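Local atomic coordinates of methyltransferase WBDD (Escherichia coli, PDB entry 4AZS), a protein that acts as a bifunctional kinase and methyltransferase that regulates the chain length of the O9a O antigen, binding S-adenosylmethionine in one domain and AMP in the other. Residues His151-Val156 and Arg192-Gln197; Ser402-Val407 and Val453-Leu458. All blocks are in the same frame, centred on the assembly; numbering follows the deposited sequence.

Interaction 1 of 2, residues His151-Val156 and Arg192-Gln197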
loop_
_atom_site.group_PDB
_atom_site.type_symbol
_atom_site.label_atom_id
_atom_site.label_comp_id
_atom_site.label_asym_id
_atom_site.label_seq_id
_atom_site.Cartn_x
_atom_site.Cartn_y
_atom_site.Cartn_z
ATOM N N HIS A 151 0.755 24.659 9.424
ATOM C CA HIS A 151 -0.706 24.570 9.514
ATOM C C HIS A 151 -1.487 24.881 8.265
ATOM O O HIS A 151 -2.717 24.657 8.235
ATOM C CB HIS A 151 -1.207 25.458 10.638
ATOM C CG HIS A 151 -0.587 25.158 11.966
ATOM N ND1 HIS A 151 -1.015 24.155 12.746
ATOM C CD2 HIS A 151 0.464 25.772 12.652
ATOM C CE1 HIS A 151 -0.274 24.114 13.877
ATOM N NE2 HIS A 151 0.629 25.107 13.819
ATOM N N GLY A 152 -0.829 25.392 7.219
ATOM C CA GLY A 152 -1.527 25.678 5.967
ATOM C C GLY A 152 -2.022 27.115 5.900
ATOM O O GLY A 152 -2.072 27.830 6.923
ATOM N N ILE A 153 -2.400 27.510 4.691
ATOM C CA ILE A 153 -2.739 28.889 4.356
ATOM C C ILE A 153 -4.087 29.315 4.956
ATOM O O ILE A 153 -4.196 30.398 5.498
ATOM C CB ILE A 153 -2.739 29.057 2.816
ATOM C CG1 ILE A 153 -1.324 28.792 2.243
ATOM C CG2 ILE A 153 -3.221 30.440 2.411
ATOM C CD1 ILE A 153 -1.275 28.429 0.759
ATOM N N ASP A 154 -5.106 28.473 4.867
ATOM C CA ASP A 154 -6.418 28.837 5.372
ATOM C C ASP A 154 -6.436 29.131 6.875
ATOM O O ASP A 154 -7.063 30.099 7.278
ATOM C CB ASP A 154 -7.470 27.785 5.019
ATOM C CG ASP A 154 -7.929 27.880 3.549
ATOM O OD1 ASP A 154 -7.643 28.889 2.863
ATOM O OD2 ASP A 154 -8.585 26.945 3.066
ATOM N N GLU A 155 -5.764 28.328 7.694
ATOM C CA GLU A 155 -5.731 28.621 9.105
ATOM C C GLU A 155 -4.983 29.961 9.322
ATOM O O GLU A 155 -5.418 30.768 10.118
ATOM C CB GLU A 155 -5.105 27.486 9.955
ATOM C CG GLU A 155 -4.492 28.010 11.265
ATOM C CD GLU A 155 -3.992 26.949 12.257
ATOM O OE1 GLU A 155 -4.279 25.756 12.082
ATOM O OE2 GLU A 155 -3.295 27.327 13.243
ATOM N N VAL A 156 -3.889 30.207 8.600
ATOM C CA VAL A 156 -3.172 31.470 8.755
ATOM C C VAL A 156 -4.053 32.674 8.364
ATOM O O VAL A 156 -4.011 33.711 9.049
ATOM C CB VAL A 156 -1.857 31.480 7.989
ATOM C CG1 VAL A 156 -1.277 32.894 7.920
ATOM C CG2 VAL A 156 -0.854 30.552 8.646
ATOM N N ARG A 192 -0.097 38.456 -0.549
ATOM C CA ARG A 192 -1.396 39.077 -0.369
ATOM C C ARG A 192 -2.566 38.106 -0.165
ATOM O O ARG A 192 -3.563 38.485 0.418
ATOM C CB ARG A 192 -1.689 40.014 -1.510
ATOM C CG ARG A 192 -0.918 41.285 -1.325
ATOM C CD ARG A 192 -0.994 42.095 -2.579
ATOM N NE ARG A 192 -0.234 41.442 -3.623
ATOM C CZ ARG A 192 -0.014 41.976 -4.825
ATOM N NH1 ARG A 192 -0.490 43.178 -5.128
ATOM N NH2 ARG A 192 0.687 41.308 -5.728
ATOM N N GLU A 193 -2.421 36.860 -0.558
ATOM C CA GLU A 193 -3.463 35.863 -0.243
ATOM C C GLU A 193 -3.663 35.627 1.247
ATOM O O GLU A 193 -4.699 35.100 1.667
ATOM C CB GLU A 193 -3.123 34.528 -0.853
ATOM C CG GLU A 193 -3.277 34.503 -2.359
ATOM C CD GLU A 193 -2.722 33.202 -2.943
ATOM O OE1 GLU A 193 -3.059 32.100 -2.417
ATOM O OE2 GLU A 193 -1.913 33.292 -3.889
ATOM N N LEU A 194 -2.670 35.965 2.060
ATOM C CA LEU A 194 -2.843 35.788 3.487
ATOM C C LEU A 194 -3.636 36.954 4.098
ATOM O O LEU A 194 -4.048 36.869 5.271
ATOM C CB LEU A 194 -1.468 35.716 4.178
ATOM C CG LEU A 194 -0.526 34.594 3.742
ATOM C CD1 LEU A 194 0.830 34.670 4.439
ATOM C CD2 LEU A 194 -1.200 33.274 4.035
ATOM N N ILE A 195 -3.769 38.071 3.366
ATOM C CA ILE A 195 -4.340 39.287 3.964
ATOM C C ILE A 195 -5.500 39.939 3.239
ATOM O O ILE A 195 -6.088 40.836 3.768
ATOM C CB ILE A 195 -3.265 40.384 4.203
ATOM C CG1 ILE A 195 -2.499 40.698 2.947
ATOM C CG2 ILE A 195 -2.310 39.971 5.323
ATOM C CD1 ILE A 195 -1.626 41.916 3.070
ATOM N N GLU A 196 -5.784 39.520 2.013
ATOM C CA GLU A 196 -6.728 40.202 1.159
ATOM C C GLU A 196 -8.173 40.031 1.690
ATOM O O GLU A 196 -9.022 40.806 1.356
ATOM C CB GLU A 196 -6.608 39.689 -0.275
ATOM C CG GLU A 196 -7.230 38.325 -0.485
ATOM C CD GLU A 196 -6.782 37.672 -1.791
ATOM O OE1 GLU A 196 -6.065 38.338 -2.576
ATOM O OE2 GLU A 196 -7.135 36.484 -2.026
ATOM N N GLN A 197 -8.410 39.050 2.555
ATOM C CA GLN A 197 -9.672 38.977 3.304
ATOM C C GLN A 197 -9.810 40.104 4.323
ATOM O O GLN A 197 -10.932 40.387 4.742
ATOM C CB GLN A 197 -9.853 37.628 4.029
ATOM C CG GLN A 197 -9.024 37.438 5.304
ATOM C CD GLN A 197 -7.524 37.295 5.035
ATOM O OE1 GLN A 197 -7.103 37.323 3.864
ATOM N NE2 GLN A 197 -6.711 37.133 6.099
#
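Leu-194 sets one methyl, CD2, between the side chains of Ile-153 and Val-156, on the helix that starts at Ile-153. Leu-194 CD2 lies 3.8 Å from Ile-153 CG2 on one flank and 3.9 Å from Val-156 CG1 on the other. The two partners sit three residues apart, so they come round to the same face of the first helical turn. Leu-194 and Ile-153 run at about a right angle to each other, whereas Leu-194 and Val-156 meet on a slant. Ile-153 offers its short branch because CG1 is turned back beside the backbone N (chi1 -63°). Behind the leucine, Gln-197 NE2 donates to Leu-194 O over 2.8 Å, nearly straight at 165°, the nitrogen well above the carbonyl plane. Lys-157, next along the helix, bonds to both Glu-193 O and Gln-197 OE1. The mixed seven-stranded sheet of this domain is consistent with a class I, Rossmann-like methyltransferase, and the Val-156 side chain is about 9 Å from the bound S-adenosylmethionine. On the helix side, Val-156 also packs on Phe-144, Ile-147 and Val-148 of helix 144-151; next to Leu-194, Ile-195 rests on Tyr-219 and Val-221 of strand 216-222 and on Tyr-201 of edge strand 200-207.

Interaction 2 of 2, residues Ser402-Val407 and Val453-Leu458. Unlike the reference sequence in segment 453-458: Val-453 (reference Ala).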
loop_
_atom_site.group_PDB
_atom_site.type_symbol
_atom_site.label_atom_id
_atom_site.label_comp_id
_atom_site.label_asym_id
_atom_site.label_seq_id
_atom_site.Cartn_x
_atom_site.Cartn_y
_atom_site.Cartn_z
ATOM N N SER A 402 -25.127 56.331 -26.509
ATOM C CA SER A 402 -25.163 55.532 -25.275
ATOM C C SER A 402 -26.187 56.085 -24.286
ATOM O O SER A 402 -26.872 55.330 -23.596
ATOM C CB SER A 402 -23.815 55.523 -24.590
ATOM O OG SER A 402 -23.539 56.849 -24.269
ATOM N N PHE A 403 -26.317 57.402 -24.220
ATOM C CA PHE A 403 -27.237 57.933 -23.258
ATOM C C PHE A 403 -28.655 57.426 -23.561
ATOM O O PHE A 403 -29.511 57.362 -22.669
ATOM C CB PHE A 403 -27.187 59.454 -23.206
ATOM C CG PHE A 403 -27.915 60.010 -22.021
ATOM C CD1 PHE A 403 -27.282 60.103 -20.782
ATOM C CD2 PHE A 403 -29.240 60.349 -22.112
ATOM C CE1 PHE A 403 -27.950 60.567 -19.676
ATOM C CE2 PHE A 403 -29.919 60.822 -20.998
ATOM C CZ PHE A 403 -29.274 60.920 -19.772
ATOM N N PHE A 404 -28.906 57.046 -24.817
ATOM C CA PHE A 404 -30.208 56.495 -25.167
ATOM C C PHE A 404 -30.369 55.102 -24.608
ATOM O O PHE A 404 -31.469 54.698 -24.232
ATOM C CB PHE A 404 -30.395 56.447 -26.682
ATOM C CG PHE A 404 -30.419 57.791 -27.320
ATOM C CD1 PHE A 404 -31.248 58.792 -26.817
ATOM C CD2 PHE A 404 -29.651 58.048 -28.443
ATOM C CE1 PHE A 404 -31.296 60.035 -27.412
ATOM C CE2 PHE A 404 -29.695 59.291 -29.052
ATOM C CZ PHE A 404 -30.506 60.287 -28.522
ATOM N N VAL A 405 -29.267 54.374 -24.578
ATOM C CA VAL A 405 -29.263 53.042 -24.025
ATOM C C VAL A 405 -29.515 53.127 -22.518
ATOM O O VAL A 405 -30.479 52.529 -22.012
ATOM C CB VAL A 405 -27.951 52.308 -24.347
ATOM C CG1 VAL A 405 -27.946 50.943 -23.685
ATOM C CG2 VAL A 405 -27.789 52.159 -25.857
ATOM N N PHE A 406 -28.665 53.876 -21.817
ATOM C CA PHE A 406 -28.934 54.273 -20.428
ATOM C C PHE A 406 -30.432 54.501 -20.237
ATOM O O PHE A 406 -31.053 53.907 -19.344
ATOM C CB PHE A 406 -28.159 55.551 -20.045
ATOM C CG PHE A 406 -28.407 56.030 -18.629
ATOM C CD1 PHE A 406 -27.925 55.321 -17.543
ATOM C CD2 PHE A 406 -29.082 57.205 -18.382
ATOM C CE1 PHE A 406 -28.123 55.759 -16.251
ATOM C CE2 PHE A 406 -29.280 57.656 -17.082
ATOM C CZ PHE A 406 -28.802 56.929 -16.014
ATOM N N VAL A 407 -31.011 55.350 -21.076
ATOM C CA VAL A 407 -32.425 55.711 -20.906
ATOM C C VAL A 407 -33.282 54.461 -21.009
ATOM O O VAL A 407 -34.190 54.243 -20.206
ATOM C CB VAL A 407 -32.920 56.731 -21.951
ATOM C CG1 VAL A 407 -34.444 56.716 -22.035
ATOM C CG2 VAL A 407 -32.412 58.122 -21.609
ATOM N N VAL A 453 -26.606 69.741 -24.513
ATOM C CA VAL A 453 -27.463 70.911 -24.470
ATOM C C VAL A 453 -28.743 70.672 -25.251
ATOM O O VAL A 453 -29.848 70.989 -24.781
ATOM C CB VAL A 453 -26.726 72.123 -25.019
ATOM C CG1 VAL A 453 -27.695 73.275 -25.242
ATOM C CG2 VAL A 453 -25.634 72.531 -24.022
ATOM N N LEU A 454 -28.604 70.033 -26.412
ATOM C CA LEU A 454 -29.786 69.709 -27.249
ATOM C C LEU A 454 -30.640 68.632 -26.615
ATOM O O LEU A 454 -31.880 68.705 -26.609
ATOM C CB LEU A 454 -29.358 69.278 -28.671
ATOM C CG LEU A 454 -30.528 69.026 -29.665
ATOM C CD1 LEU A 454 -30.575 70.019 -30.830
ATOM C CD2 LEU A 454 -30.282 67.641 -30.191
ATOM N N LEU A 455 -29.976 67.610 -26.117
ATOM C CA LEU A 455 -30.658 66.514 -25.446
ATOM C C LEU A 455 -31.497 67.036 -24.289
ATOM O O LEU A 455 -32.662 66.628 -24.124
ATOM C CB LEU A 455 -29.628 65.517 -24.925
ATOM C CG LEU A 455 -29.931 64.031 -24.901
ATOM C CD1 LEU A 455 -30.447 63.577 -26.231
ATOM C CD2 LEU A 455 -28.682 63.227 -24.587
ATOM N N LEU A 456 -30.913 67.942 -23.498
ATOM C CA LEU A 456 -31.624 68.523 -22.364
ATOM C C LEU A 456 -32.789 69.382 -22.836
ATOM O O LEU A 456 -33.896 69.272 -22.326
ATOM C CB LEU A 456 -30.672 69.336 -21.478
ATOM C CG LEU A 456 -31.405 70.185 -20.436
ATOM C CD1 LEU A 456 -32.158 69.303 -19.442
ATOM C CD2 LEU A 456 -30.456 71.115 -19.708
ATOM N N ALA A 457 -32.572 70.255 -23.807
ATOM C CA ALA A 457 -33.656 71.145 -24.252
ATOM C C ALA A 457 -34.833 70.335 -24.802
ATOM O O ALA A 457 -35.996 70.631 -24.510
ATOM C CB ALA A 457 -33.158 72.161 -25.275
ATOM N N LEU A 458 -34.541 69.279 -25.553
ATOM C CA LEU A 458 -35.627 68.509 -26.114
ATOM C C LEU A 458 -36.312 67.736 -24.975
ATOM O O LEU A 458 -37.536 67.580 -24.985
ATOM C CB LEU A 458 -35.161 67.603 -27.250
ATOM C CG LEU A 458 -34.867 68.286 -28.580
ATOM C CD1 LEU A 458 -34.237 67.327 -29.572
ATOM C CD2 LEU A 458 -36.115 68.878 -29.193
#
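Phe-403 and Phe-404 of helix 397-410 receive Leu-455 of helix 452-460 in an all-apolar helix-helix contact, in what is probably the helical C-terminal lobe of the protein-kinase fold. All three residues are buried, and each of the two aromatic rings takes a different methyl of the same leucine. Following the first helix, Ser-402 comes first and turns its hydroxyl back on its own helix, where OG is hydrogen-bonded to Leu-399 O. Phe-403 points at the partner helix, its CG anti to the backbone N (chi1 -168°), and presents CD2 to Leu-455 CD2 at 3.8 Å; the methyl approaches the ring obliquely. Phe-404 starts out along the flank of the helix, yet its ring reaches back to the leucine: with CG beside the backbone N (chi1 -65°), the far end of the ring closes on the other methyl, Phe-404 CZ lying 4.0 Å from Leu-455 CD1. The Phe-404 ring also meets that of Trp-443, the planes at about 40°. Phe-406, one turn on from Phe-403, covers one face of the Phe-403 ring, its CD2 3.7 Å above that plane and offset toward the rim. Val-407 goes to Trp-438 of helix 435-443, whose NE1 is hydrogen-bonded to Leu-455 O. Phe-403 in turn rests on Leu-349 and Leu-352 of helix 341-357, so the leucine enters a group that several helices build together. The closest approach on the Phe-404 side is Phe-404 CE1 to Leu-455 CD1, 3.8 Å.

Overall arrangement
From the N terminus the chain first builds the methyltransferase domain. There interaction 1 closes a loop of 35 residues that runs from helix 153-166 through strand 169-173, tying the start of that helix to the connection that leads into edge strand 200-207. The chain then passes through the five-stranded antiparallel sheet and helices 278-296 and 341-357 before interaction 2 closes a second loop, of 45 residues, joining helix 397-410 to helix 452-460 by way of helix 435-443. The two loops follow in series, neither nested nor crossed. The centres of interaction 1 and interaction 2 are about 49 Å apart, on opposite sides of the chain's centre. Between the nearest atoms of interaction 1 and interaction 2 the distance is about 30 Å.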